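Local coordinates for protein cleavage stimulation factor 77 (Encephalitozoon cuniculi, PDB 2UY1) that probably takes part in 3'-end processing of nuclear pre-mRNA as an alpha-helical repeat scaffold and may bind mRNA, at residues 322-327 against 342-346; 112-116 against 126-130; 25-30 against 55-59. All blocks are in the same frame, centred on the assembly; numbering follows the deposited sequence.

Interaction 1 of 3, residues 322-327 against 342-346; sequences FIYCAF and IFSSG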
ATOM      1  N   PHE B 322     -13.223 -20.851   3.288  1.00 19.00           N
ATOM      2  CA  PHE B 322     -12.096 -21.784   3.343  1.00 20.04           C
ATOM      3  C   PHE B 322     -10.875 -21.138   3.965  1.00 20.46           C
ATOM      4  O   PHE B 322     -10.176 -21.789   4.692  1.00 21.78           O
ATOM      5  CB  PHE B 322     -11.695 -22.226   1.931  1.00 21.33           C
ATOM      6  CG  PHE B 322     -12.721 -23.097   1.217  1.00 21.98           C
ATOM      7  CD1 PHE B 322     -12.732 -24.468   1.402  1.00 25.67           C
ATOM      8  CD2 PHE B 322     -13.653 -22.523   0.350  1.00 25.52           C
ATOM      9  CE1 PHE B 322     -13.659 -25.282   0.726  1.00 23.71           C
ATOM     10  CE2 PHE B 322     -14.585 -23.324  -0.344  1.00 26.38           C
ATOM     11  CZ  PHE B 322     -14.564 -24.713  -0.167  1.00 24.77           C
ATOM     12  N   ILE B 323     -10.553 -19.902   3.560  1.00 18.82           N
ATOM     13  CA  ILE B 323      -9.430 -19.135   4.088  1.00 17.69           C
ATOM     14  C   ILE B 323      -9.641 -18.843   5.570  1.00 17.66           C
ATOM     15  O   ILE B 323      -8.725 -18.959   6.378  1.00 14.80           O
ATOM     16  CB  ILE B 323      -9.278 -17.774   3.346  1.00 16.99           C
ATOM     17  CG1 ILE B 323      -9.114 -17.935   1.824  1.00 17.58           C
ATOM     18  CG2 ILE B 323      -8.194 -16.880   3.987  1.00 17.68           C
ATOM     19  CD1 ILE B 323      -9.116 -16.548   1.067  1.00 18.36           C
ATOM     20  N   TYR B 324     -10.865 -18.451   5.942  1.00 19.09           N
ATOM     21  CA  TYR B 324     -11.165 -18.291   7.362  1.00 19.51           C
ATOM     22  C   TYR B 324     -10.961 -19.574   8.173  1.00 20.49           C
ATOM     23  O   TYR B 324     -10.376 -19.536   9.259  1.00 20.99           O
ATOM     24  CB  TYR B 324     -12.577 -17.769   7.505  1.00 20.21           C
ATOM     25  CG  TYR B 324     -13.121 -17.932   8.872  1.00 19.48           C
ATOM     26  CD1 TYR B 324     -12.856 -16.991   9.884  1.00 15.00           C
ATOM     27  CD2 TYR B 324     -13.902 -19.051   9.172  1.00 22.04           C
ATOM     28  CE1 TYR B 324     -13.359 -17.200  11.139  1.00 20.67           C
ATOM     29  CE2 TYR B 324     -14.404 -19.265  10.410  1.00 19.01           C
ATOM     30  CZ  TYR B 324     -14.157 -18.350  11.384  1.00 22.30           C
ATOM     31  OH  TYR B 324     -14.705 -18.601  12.623  1.00 21.02           O
ATOM     32  N   CYS B 325     -11.443 -20.715   7.676  1.00 21.38           N
ATOM     33  CA  CYS B 325     -11.286 -22.006   8.424  1.00 22.03           C
ATOM     34  C   CYS B 325      -9.855 -22.445   8.534  1.00 20.53           C
ATOM     35  O   CYS B 325      -9.489 -23.135   9.508  1.00 20.90           O
ATOM     36  CB  CYS B 325     -12.057 -23.166   7.770  1.00 21.56           C
ATOM     37  SG  CYS B 325     -13.854 -22.999   8.003  1.00 31.39           S
ATOM     38  N   ALA B 326      -9.069 -22.165   7.490  1.00 18.70           N
ATOM     39  CA  ALA B 326      -7.636 -22.537   7.511  1.00 19.15           C
ATOM     40  C   ALA B 326      -6.889 -21.727   8.590  1.00 18.78           C
ATOM     41  O   ALA B 326      -6.021 -22.246   9.362  1.00 19.84           O
ATOM     42  CB  ALA B 326      -7.021 -22.350   6.139  1.00 17.70           C
ATOM     43  N   PHE B 327      -7.263 -20.453   8.678  1.00 17.78           N
ATOM     44  CA  PHE B 327      -6.686 -19.574   9.680  1.00 17.75           C
ATOM     45  C   PHE B 327      -7.146 -19.962  11.091  1.00 16.26           C
ATOM     46  O   PHE B 327      -6.413 -19.874  12.009  1.00 14.25           O
ATOM     47  CB  PHE B 327      -7.103 -18.137   9.474  1.00 17.58           C
ATOM     48  CG  PHE B 327      -6.458 -17.408   8.301  1.00 17.77           C
ATOM     49  CD1 PHE B 327      -5.307 -17.861   7.653  1.00 18.88           C
ATOM     50  CD2 PHE B 327      -6.986 -16.152   7.938  1.00 19.36           C
ATOM     51  CE1 PHE B 327      -4.723 -17.117   6.622  1.00 16.89           C
ATOM     52  CE2 PHE B 327      -6.404 -15.395   6.883  1.00 19.34           C
ATOM     53  CZ  PHE B 327      -5.298 -15.896   6.205  1.00 17.13           C
ATOM     54  N   ILE B 342      -7.160 -27.352   3.852  1.00 22.72           N
ATOM     55  CA  ILE B 342      -8.359 -26.507   3.681  1.00 23.11           C
ATOM     56  C   ILE B 342      -8.196 -25.502   2.539  1.00 23.00           C
ATOM     57  O   ILE B 342      -9.101 -25.322   1.720  1.00 24.28           O
ATOM     58  CB  ILE B 342      -8.733 -25.817   5.024  1.00 21.22           C
ATOM     59  CG1 ILE B 342      -8.943 -26.873   6.101  1.00 22.81           C
ATOM     60  CG2 ILE B 342      -9.893 -24.892   4.839  1.00 26.09           C
ATOM     61  CD1 ILE B 342      -9.188 -26.375   7.483  1.00 20.12           C
ATOM     62  N   PHE B 343      -7.023 -24.861   2.464  1.00 23.13           N
ATOM     63  CA  PHE B 343      -6.709 -23.937   1.342  1.00 21.67           C
ATOM     64  C   PHE B 343      -6.737 -24.688  -0.008  1.00 21.81           C
ATOM     65  O   PHE B 343      -7.256 -24.163  -0.996  1.00 21.14           O
ATOM     66  CB  PHE B 343      -5.301 -23.366   1.500  1.00 20.59           C
ATOM     67  CG  PHE B 343      -5.190 -22.085   2.307  1.00 18.53           C
ATOM     68  CD1 PHE B 343      -4.435 -22.074   3.462  1.00 16.45           C
ATOM     69  CD2 PHE B 343      -5.697 -20.871   1.828  1.00 16.71           C
ATOM     70  CE1 PHE B 343      -4.308 -20.898   4.215  1.00 14.37           C
ATOM     71  CE2 PHE B 343      -5.541 -19.667   2.570  1.00 12.69           C
ATOM     72  CZ  PHE B 343      -4.852 -19.692   3.777  1.00 17.38           C
ATOM     73  N   SER B 344      -6.139 -25.886  -0.031  1.00 23.14           N
ATOM     74  CA  SER B 344      -6.060 -26.759  -1.221  1.00 24.92           C
ATOM     75  C   SER B 344      -7.466 -27.150  -1.707  1.00 25.47           C
ATOM     76  O   SER B 344      -7.778 -26.924  -2.880  1.00 28.30           O
ATOM     77  CB  SER B 344      -5.221 -28.016  -0.918  1.00 25.90           C
ATOM     78  OG  SER B 344      -3.839 -27.712  -0.666  1.00 27.77           O
ATOM     79  N   SER B 345      -8.307 -27.689  -0.820  1.00 25.52           N
ATOM     80  CA  SER B 345      -9.770 -27.921  -1.095  1.00 24.99           C
ATOM     81  C   SER B 345     -10.469 -26.746  -1.671  1.00 24.79           C
ATOM     82  O   SER B 345     -11.198 -26.866  -2.645  1.00 24.70           O
ATOM     83  CB  SER B 345     -10.504 -28.200   0.184  1.00 24.65           C
ATOM     84  OG  SER B 345      -9.976 -29.355   0.740  1.00 26.65           O
ATOM     85  N   GLY B 346     -10.283 -25.591  -1.042  1.00 25.16           N
ATOM     86  CA  GLY B 346     -10.903 -24.386  -1.506  1.00 25.90           C
ATOM     87  C   GLY B 346     -10.482 -23.976  -2.879  1.00 26.19           C
ATOM     88  O   GLY B 346     -11.259 -23.405  -3.584  1.00 26.43           O
TER
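I342 packs against F322, C325 and A326 where two antiparallel helices of this TPR-like alpha-helical repeat protein run next to each other. Their axes come within 8.7 Å at 170°, and no hydrogen bond joins them. From I342 the branch methyl CG2, anti to the backbone N, lies 3.1 Å from the carbonyl O of F322, an oxygen that already accepts the helical bond from A326 N. CB of I342 meets CB of A326 at 4.0 Å, and CD1 reaches on to the C325 carbonyl. F343 starts from the far side of its helix, yet its ring swings round into the interface. One face of that ring receives the A326 methyl, with CE1 of F343 3.6 Å from A326 CB, while F327 CE1 comes up at its edge, 3.8 Å from F343 CZ. I323 CG1 touches CE2 of the same ring. S345 makes a looser contact, its CB and C both near F322 CE1; its hydroxyl is bonded back to the N341 carbonyl. At G346, F322, with CG beside its backbone N (chi1 -68°), lays its ring flat over the glycine. The CH-pi contact is made by the glycine CA itself, 3.5 Å from the ring centroid and 13° off the normal. Helix 302-311 supports F322 and C325 through F309, whereas helix 354-367 meets the pair through I323, F327 and F343, whose ring lies nearly parallel to that of F360.

Interaction 2 of 3, residues 112-116 against 126-130; sequences YMRAL and LWKDF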
ATOM      1  N   TYR B 112     -38.911  24.364  40.219  1.00 59.50           N
ATOM      2  CA  TYR B 112     -37.764  25.147  39.758  1.00 58.76           C
ATOM      3  C   TYR B 112     -36.461  24.491  40.137  1.00 58.00           C
ATOM      4  O   TYR B 112     -35.442  24.742  39.508  1.00 58.17           O
ATOM      5  CB  TYR B 112     -37.766  26.546  40.374  1.00 58.63           C
ATOM      6  CG  TYR B 112     -38.663  27.568  39.712  1.00 58.58           C
ATOM      7  CD1 TYR B 112     -39.773  28.048  40.378  1.00 58.23           C
ATOM      8  CD2 TYR B 112     -38.388  28.070  38.438  1.00 57.89           C
ATOM      9  CE1 TYR B 112     -40.605  28.983  39.807  1.00 59.46           C
ATOM     10  CE2 TYR B 112     -39.223  29.013  37.850  1.00 57.95           C
ATOM     11  CZ  TYR B 112     -40.341  29.463  38.551  1.00 59.03           C
ATOM     12  OH  TYR B 112     -41.222  30.400  38.044  1.00 58.73           O
ATOM     13  N   MET B 113     -36.514  23.535  41.109  1.00 57.29           N
ATOM     14  CA  MET B 113     -35.311  23.080  41.796  1.00 56.66           C
ATOM     15  C   MET B 113     -34.511  22.114  40.928  1.00 56.42           C
ATOM     16  O   MET B 113     -33.291  22.229  40.817  1.00 56.45           O
ATOM     17  CB  MET B 113     -35.673  22.416  43.126  1.00 56.84           C
ATOM     18  CG  MET B 113     -35.334  23.251  44.350  1.00 55.96           C
ATOM     19  SD  MET B 113     -33.916  24.331  44.083  1.00 55.05           S
ATOM     20  CE  MET B 113     -32.594  23.327  44.757  1.00 58.08           C
ATOM     21  N   ARG B 114     -35.207  21.162  40.316  1.00 55.82           N
ATOM     22  CA  ARG B 114     -34.552  20.053  39.633  1.00 55.62           C
ATOM     23  C   ARG B 114     -34.877  20.055  38.143  1.00 53.65           C
ATOM     24  O   ARG B 114     -34.682  19.052  37.454  1.00 53.60           O
ATOM     25  CB  ARG B 114     -34.963  18.719  40.259  1.00 55.89           C
ATOM     26  CG  ARG B 114     -34.612  18.590  41.733  1.00 57.72           C
ATOM     27  CD  ARG B 114     -34.564  17.134  42.163  1.00 58.37           C
ATOM     28  NE  ARG B 114     -35.864  16.659  42.630  1.00 63.99           N
ATOM     29  CZ  ARG B 114     -36.073  15.461  43.167  1.00 67.05           C
ATOM     30  NH1 ARG B 114     -35.065  14.611  43.308  1.00 67.53           N
ATOM     31  NH2 ARG B 114     -37.288  15.112  43.563  1.00 66.31           N
ATOM     32  N   ALA B 115     -35.371  21.186  37.651  1.00 51.58           N
ATOM     33  CA  ALA B 115     -35.017  21.662  36.320  1.00 49.43           C
ATOM     34  C   ALA B 115     -33.641  22.320  36.316  1.00 48.92           C
ATOM     35  O   ALA B 115     -32.792  21.999  35.486  1.00 48.20           O
ATOM     36  CB  ALA B 115     -36.072  22.629  35.804  1.00 48.91           C
ATOM     37  N   LEU B 116     -33.431  23.243  37.249  1.00 47.58           N
ATOM     38  CA  LEU B 116     -32.104  23.786  37.500  1.00 46.92           C
ATOM     39  C   LEU B 116     -30.993  22.714  37.571  1.00 47.28           C
ATOM     40  O   LEU B 116     -29.823  23.019  37.345  1.00 47.75           O
ATOM     41  CB  LEU B 116     -32.130  24.665  38.768  1.00 46.39           C
ATOM     42  CG  LEU B 116     -32.644  26.102  38.576  1.00 45.55           C
ATOM     43  CD1 LEU B 116     -33.012  26.785  39.882  1.00 44.72           C
ATOM     44  CD2 LEU B 116     -31.629  26.928  37.852  1.00 45.68           C
ATOM     45  N   LEU B 126     -34.801  30.607  33.692  1.00 52.55           N
ATOM     46  CA  LEU B 126     -35.498  29.834  34.719  1.00 52.13           C
ATOM     47  C   LEU B 126     -34.870  30.135  36.086  1.00 51.92           C
ATOM     48  O   LEU B 126     -35.569  30.163  37.114  1.00 51.88           O
ATOM     49  CB  LEU B 126     -35.384  28.332  34.423  1.00 52.12           C
ATOM     50  CG  LEU B 126     -36.576  27.378  34.445  1.00 51.54           C
ATOM     51  CD1 LEU B 126     -37.729  27.860  33.577  1.00 53.47           C
ATOM     52  CD2 LEU B 126     -36.115  26.009  33.962  1.00 52.40           C
ATOM     53  N   TRP B 127     -33.557  30.348  36.088  1.00 51.03           N
ATOM     54  CA  TRP B 127     -32.857  30.870  37.247  1.00 51.29           C
ATOM     55  C   TRP B 127     -33.365  32.272  37.568  1.00 52.39           C
ATOM     56  O   TRP B 127     -33.883  32.499  38.659  1.00 52.34           O
ATOM     57  CB  TRP B 127     -31.342  30.874  37.028  1.00 49.63           C
ATOM     58  CG  TRP B 127     -30.558  31.427  38.166  1.00 48.78           C
ATOM     59  CD1 TRP B 127     -29.906  32.627  38.207  1.00 47.47           C
ATOM     60  CD2 TRP B 127     -30.324  30.804  39.442  1.00 47.73           C
ATOM     61  NE1 TRP B 127     -29.280  32.788  39.416  1.00 45.27           N
ATOM     62  CE2 TRP B 127     -29.520  31.686  40.195  1.00 46.94           C
ATOM     63  CE3 TRP B 127     -30.716  29.588  40.020  1.00 47.85           C
ATOM     64  CZ2 TRP B 127     -29.099  31.392  41.500  1.00 47.11           C
ATOM     65  CZ3 TRP B 127     -30.295  29.294  41.308  1.00 47.78           C
ATOM     66  CH2 TRP B 127     -29.496  30.197  42.037  1.00 47.78           C
ATOM     67  N   LYS B 128     -33.250  33.195  36.606  1.00 53.75           N
ATOM     68  CA  LYS B 128     -33.755  34.555  36.771  1.00 55.18           C
ATOM     69  C   LYS B 128     -35.166  34.565  37.373  1.00 56.16           C
ATOM     70  O   LYS B 128     -35.495  35.432  38.199  1.00 57.06           O
ATOM     71  CB  LYS B 128     -33.734  35.333  35.446  1.00 55.63           C
ATOM     72  CG  LYS B 128     -32.335  35.691  34.914  1.00 56.67           C
ATOM     73  CD  LYS B 128     -31.724  36.924  35.605  1.00 58.50           C
ATOM     74  CE  LYS B 128     -30.839  37.715  34.639  1.00 59.52           C
ATOM     75  NZ  LYS B 128     -31.586  38.250  33.438  1.00 60.09           N
ATOM     76  N   ASP B 129     -35.983  33.587  36.988  1.00 56.46           N
ATOM     77  CA  ASP B 129     -37.353  33.480  37.499  1.00 56.46           C
ATOM     78  C   ASP B 129     -37.503  32.732  38.854  1.00 55.95           C
ATOM     79  O   ASP B 129     -38.438  33.030  39.609  1.00 56.56           O
ATOM     80  CB  ASP B 129     -38.283  32.928  36.419  1.00 56.61           C
ATOM     81  CG  ASP B 129     -38.201  33.717  35.116  1.00 58.99           C
ATOM     82  OD1 ASP B 129     -39.236  33.835  34.425  1.00 60.11           O
ATOM     83  OD2 ASP B 129     -37.101  34.226  34.766  1.00 62.07           O
ATOM     84  N   PHE B 130     -36.585  31.809  39.172  1.00 54.91           N
ATOM     85  CA  PHE B 130     -36.608  31.021  40.421  1.00 54.29           C
ATOM     86  C   PHE B 130     -36.339  31.838  41.701  1.00 54.19           C
ATOM     87  O   PHE B 130     -36.013  33.029  41.661  1.00 53.58           O
ATOM     88  CB  PHE B 130     -35.640  29.817  40.303  1.00 54.50           C
ATOM     89  CG  PHE B 130     -35.199  29.219  41.628  1.00 54.20           C
ATOM     90  CD1 PHE B 130     -36.024  28.348  42.339  1.00 54.33           C
ATOM     91  CD2 PHE B 130     -33.931  29.505  42.150  1.00 54.23           C
ATOM     92  CE1 PHE B 130     -35.607  27.793  43.556  1.00 54.25           C
ATOM     93  CE2 PHE B 130     -33.506  28.954  43.372  1.00 52.38           C
ATOM     94  CZ  PHE B 130     -34.339  28.099  44.071  1.00 53.86           C
TER
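Y112 and F130 pass each other in opposite directions in an aromatic and aliphatic cluster built on CH-pi and Met-aromatic contacts, at the short helix 124-127 of the alpha-helical repeat fold. This places the backbone of F130 over the tyrosine ring: F130 CA sits 4.0 Å from the Y112 ring centroid, 12° off the normal. The same tyrosine runs on past the carbonyl of L126, with Y112 CD2 3.8 Å from L126 O. F130 has CG anti to its own backbone N (chi1 160°), and from there its ring meets L116 and M113 on the same side of its plane. Over the face comes the methyl CD1 of L116, displaced toward the rim, 3.9 Å from the centroid. M113 folds back at chi2 and chi3, so although its CB leaves the interface, its sulfur returns obliquely to the outer end of the phenyl group, SD to CZ of F130 being 3.8 Å. L116 also works in a second direction, crossing W127 at about a right angle and setting both of its methyls at the indole edge. Deeper in, A115 turns its methyl to CD2 of L126, and F88 of helix 85-90 lies against the same alanine. The other flank is completed by the start of helix 150-167, where F153 stacks on W127 and touches L116; T149 adds contacts to M113, W127 and F130. No hydrogen bond crosses the contact, so its fit rests mainly on carbon and sulfur against rings, with one methyl pair, down to the indole corner, where W127 CE3 lies 3.6 Å from L116 CD2.

Interaction 3 of 3, residues 25-30 against 55-59; sequences YMSKDY and EYVRK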
ATOM      1  N   TYR B  25     -56.918  13.133  15.796  1.00 39.96           N
ATOM      2  CA  TYR B  25     -57.312  14.345  16.558  1.00 41.11           C
ATOM      3  C   TYR B  25     -58.191  15.245  15.708  1.00 41.52           C
ATOM      4  O   TYR B  25     -59.333  15.522  16.070  1.00 40.37           O
ATOM      5  CB  TYR B  25     -56.099  15.153  17.053  1.00 41.20           C
ATOM      6  CG  TYR B  25     -56.484  16.255  18.012  1.00 42.08           C
ATOM      7  CD1 TYR B  25     -57.009  15.944  19.262  1.00 42.33           C
ATOM      8  CD2 TYR B  25     -56.339  17.605  17.669  1.00 43.34           C
ATOM      9  CE1 TYR B  25     -57.373  16.929  20.158  1.00 45.04           C
ATOM     10  CE2 TYR B  25     -56.718  18.626  18.572  1.00 44.79           C
ATOM     11  CZ  TYR B  25     -57.231  18.269  19.820  1.00 44.84           C
ATOM     12  OH  TYR B  25     -57.626  19.215  20.748  1.00 44.90           O
ATOM     13  N   MET B  26     -57.639  15.686  14.578  1.00 42.18           N
ATOM     14  CA  MET B  26     -58.385  16.519  13.633  1.00 43.35           C
ATOM     15  C   MET B  26     -59.721  15.915  13.193  1.00 42.39           C
ATOM     16  O   MET B  26     -60.697  16.641  13.050  1.00 41.93           O
ATOM     17  CB  MET B  26     -57.516  16.923  12.436  1.00 44.08           C
ATOM     18  CG  MET B  26     -56.244  17.711  12.823  1.00 48.71           C
ATOM     19  SD  MET B  26     -56.504  19.423  13.424  1.00 57.95           S
ATOM     20  CE  MET B  26     -56.975  19.162  15.126  1.00 54.93           C
ATOM     21  N   SER B  27     -59.752  14.599  13.001  1.00 41.83           N
ATOM     22  CA  SER B  27     -60.975  13.852  12.634  1.00 40.91           C
ATOM     23  C   SER B  27     -62.021  13.804  13.750  1.00 40.56           C
ATOM     24  O   SER B  27     -63.178  13.442  13.498  1.00 40.68           O
ATOM     25  CB  SER B  27     -60.621  12.394  12.283  1.00 40.73           C
ATOM     26  OG  SER B  27     -60.373  12.221  10.899  1.00 40.44           O
ATOM     27  N   LYS B  28     -61.602  14.147  14.973  1.00 39.37           N
ATOM     28  CA  LYS B  28     -62.324  13.804  16.217  1.00 39.18           C
ATOM     29  C   LYS B  28     -62.717  12.319  16.323  1.00 39.22           C
ATOM     30  O   LYS B  28     -63.812  11.936  16.796  1.00 38.85           O
ATOM     31  CB  LYS B  28     -63.503  14.747  16.503  1.00 38.91           C
ATOM     32  CG  LYS B  28     -63.160  16.237  16.343  1.00 39.80           C
ATOM     33  CD  LYS B  28     -63.859  17.035  17.376  1.00 37.52           C
ATOM     34  CE  LYS B  28     -63.690  18.527  17.206  1.00 38.70           C
ATOM     35  NZ  LYS B  28     -64.087  19.154  18.522  1.00 38.48           N
ATOM     36  N   ASP B  29     -61.801  11.479  15.869  1.00 39.01           N
ATOM     37  CA  ASP B  29     -61.870  10.084  16.210  1.00 39.14           C
ATOM     38  C   ASP B  29     -61.104   9.868  17.530  1.00 39.84           C
ATOM     39  O   ASP B  29     -59.884   9.573  17.527  1.00 38.65           O
ATOM     40  CB  ASP B  29     -61.314   9.227  15.073  1.00 38.49           C
ATOM     41  CG  ASP B  29     -61.485   7.764  15.342  1.00 36.98           C
ATOM     42  OD1 ASP B  29     -62.060   7.410  16.397  1.00 35.44           O
ATOM     43  OD2 ASP B  29     -61.041   6.969  14.504  1.00 33.62           O
ATOM     44  N   TYR B  30     -61.837  10.017  18.643  1.00 40.39           N
ATOM     45  CA  TYR B  30     -61.255  10.002  19.986  1.00 41.77           C
ATOM     46  C   TYR B  30     -61.159   8.587  20.579  1.00 42.49           C
ATOM     47  O   TYR B  30     -60.269   8.316  21.394  1.00 41.87           O
ATOM     48  CB  TYR B  30     -61.987  10.958  20.917  1.00 43.12           C
ATOM     49  CG  TYR B  30     -61.897  12.437  20.537  1.00 43.22           C
ATOM     50  CD1 TYR B  30     -62.931  13.304  20.858  1.00 44.34           C
ATOM     51  CD2 TYR B  30     -60.784  12.958  19.870  1.00 45.09           C
ATOM     52  CE1 TYR B  30     -62.877  14.662  20.534  1.00 45.43           C
ATOM     53  CE2 TYR B  30     -60.715  14.334  19.536  1.00 45.29           C
ATOM     54  CZ  TYR B  30     -61.773  15.173  19.873  1.00 45.33           C
ATOM     55  OH  TYR B  30     -61.749  16.543  19.554  1.00 46.53           O
ATOM     56  N   GLU B  55     -52.578  18.775  24.651  1.00 47.77           N
ATOM     57  CA  GLU B  55     -53.640  19.450  23.885  1.00 48.95           C
ATOM     58  C   GLU B  55     -54.985  18.674  23.972  1.00 48.85           C
ATOM     59  O   GLU B  55     -55.991  19.242  24.365  1.00 49.19           O
ATOM     60  CB  GLU B  55     -53.211  19.723  22.428  1.00 49.31           C
ATOM     61  CG  GLU B  55     -53.880  20.949  21.787  1.00 51.41           C
ATOM     62  CD  GLU B  55     -54.201  20.763  20.299  1.00 55.25           C
ATOM     63  OE1 GLU B  55     -53.450  20.017  19.609  1.00 56.76           O
ATOM     64  OE2 GLU B  55     -55.214  21.358  19.822  1.00 55.57           O
ATOM     65  N   TYR B  56     -54.978  17.380  23.649  1.00 49.28           N
ATOM     66  CA  TYR B  56     -56.149  16.507  23.858  1.00 50.02           C
ATOM     67  C   TYR B  56     -56.738  16.479  25.300  1.00 51.26           C
ATOM     68  O   TYR B  56     -57.939  16.700  25.477  1.00 51.52           O
ATOM     69  CB  TYR B  56     -55.917  15.087  23.331  1.00 48.55           C
ATOM     70  CG  TYR B  56     -57.100  14.152  23.552  1.00 47.74           C
ATOM     71  CD1 TYR B  56     -58.338  14.416  22.956  1.00 46.49           C
ATOM     72  CD2 TYR B  56     -56.985  13.012  24.372  1.00 46.65           C
ATOM     73  CE1 TYR B  56     -59.432  13.568  23.160  1.00 46.47           C
ATOM     74  CE2 TYR B  56     -58.065  12.158  24.572  1.00 47.27           C
ATOM     75  CZ  TYR B  56     -59.288  12.447  23.969  1.00 46.26           C
ATOM     76  OH  TYR B  56     -60.365  11.627  24.151  1.00 45.94           O
ATOM     77  N   VAL B  57     -55.918  16.218  26.316  1.00 52.64           N
ATOM     78  CA  VAL B  57     -56.401  16.207  27.698  1.00 53.95           C
ATOM     79  C   VAL B  57     -57.043  17.568  28.099  1.00 55.20           C
ATOM     80  O   VAL B  57     -58.012  17.613  28.864  1.00 55.43           O
ATOM     81  CB  VAL B  57     -55.288  15.743  28.691  1.00 53.69           C
ATOM     82  CG1 VAL B  57     -54.230  16.810  28.862  1.00 53.79           C
ATOM     83  CG2 VAL B  57     -55.872  15.331  30.036  1.00 53.53           C
ATOM     84  N   ARG B  58     -56.529  18.657  27.536  1.00 56.46           N
ATOM     85  CA  ARG B  58     -57.041  20.004  27.792  1.00 57.99           C
ATOM     86  C   ARG B  58     -58.524  20.182  27.386  1.00 58.36           C
ATOM     87  O   ARG B  58     -59.198  21.095  27.870  1.00 58.59           O
ATOM     88  CB  ARG B  58     -56.144  21.030  27.087  1.00 57.89           C
ATOM     89  CG  ARG B  58     -56.154  22.443  27.675  1.00 58.92           C
ATOM     90  CD  ARG B  58     -55.032  23.278  27.057  1.00 59.70           C
ATOM     91  NE  ARG B  58     -53.856  23.370  27.937  1.00 64.26           N
ATOM     92  CZ  ARG B  58     -52.658  23.861  27.595  1.00 64.93           C
ATOM     93  NH1 ARG B  58     -52.423  24.311  26.363  1.00 65.34           N
ATOM     94  NH2 ARG B  58     -51.681  23.897  28.499  1.00 65.00           N
ATOM     95  N   LYS B  59     -59.036  19.293  26.530  1.00 58.89           N
ATOM     96  CA  LYS B  59     -60.409  19.411  25.997  1.00 59.14           C
ATOM     97  C   LYS B  59     -61.350  18.269  26.408  1.00 58.98           C
ATOM     98  O   LYS B  59     -61.169  17.106  26.021  1.00 58.83           O
ATOM     99  CB  LYS B  59     -60.383  19.570  24.469  1.00 59.41           C
ATOM    100  CG  LYS B  59     -59.394  20.625  23.956  1.00 60.34           C
ATOM    101  CD  LYS B  59     -59.892  22.051  24.223  1.00 61.90           C
ATOM    102  CE  LYS B  59     -58.763  23.073  24.153  1.00 61.83           C
ATOM    103  NZ  LYS B  59     -59.304  24.462  24.175  1.00 61.80           N
TER
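Y25, in the last turn closed by the Schellman motif that leads from helix 14-26 into helix 30-40, and Y30, just after it, meet Y56 near the end of helix 47-57 in this alpha-helical repeat fold. K28 takes the positive phi (50°) of the motif and its N binds Y25 O at 2.9 Å; D29 then N-caps the next helix, its OD2 also bonded to S32 OG. The turn therefore offers two tyrosine rings to the same partner in different ways. With CG anti to the backbone N (chi1 -171°), Y25 extends its ring toward Y56 and meets it edge against edge, CE1 to CD1 3.9 Å. Y30 instead receives Y56 over one face, offset toward the rim, with Y56 CE1 3.6 Å from Y30 CD2, while K28 CA covers the opposite face. The Y30 and Y56 planes are tilted by 47°, an oblique pairing with centroids 5.1 Å apart. Beyond these carbons, Y56 OH is hydrogen-bonded to E34 OE2 of helix 30-40, which fixes the far end of the ring, and L33 of that helix packs on both Y25 and Y56. E55 crosses Y25 at about a right angle, its OE2 lying 3.4 Å from Y25 OH. K59 adds an aliphatic contact, its CG standing 3.9 Å from Y25 OH.

Interactions 3 and 2 lie on the same side of the chain's centre, about 32 Å apart between centres, whereas interaction 1 lies on the opposite side, about 66 Å from interaction 2 between centres; none touches another, and no helix is shared. Interaction 1 is the buried one, two regular antiparallel helices fitted by small residues beneath phenyl rings. Interaction 2 is partly buried and joins less regular chain through aromatic, thioether and leucine groups. Interaction 3 is a surface contact at helix ends, with three tyrosines, two of which have hydroxyls near a glutamate. All three do without a clear hydrogen bond between their segments and rely on ring packing; in interaction 3 polar groups also approach across the contact, at Y25 and E55.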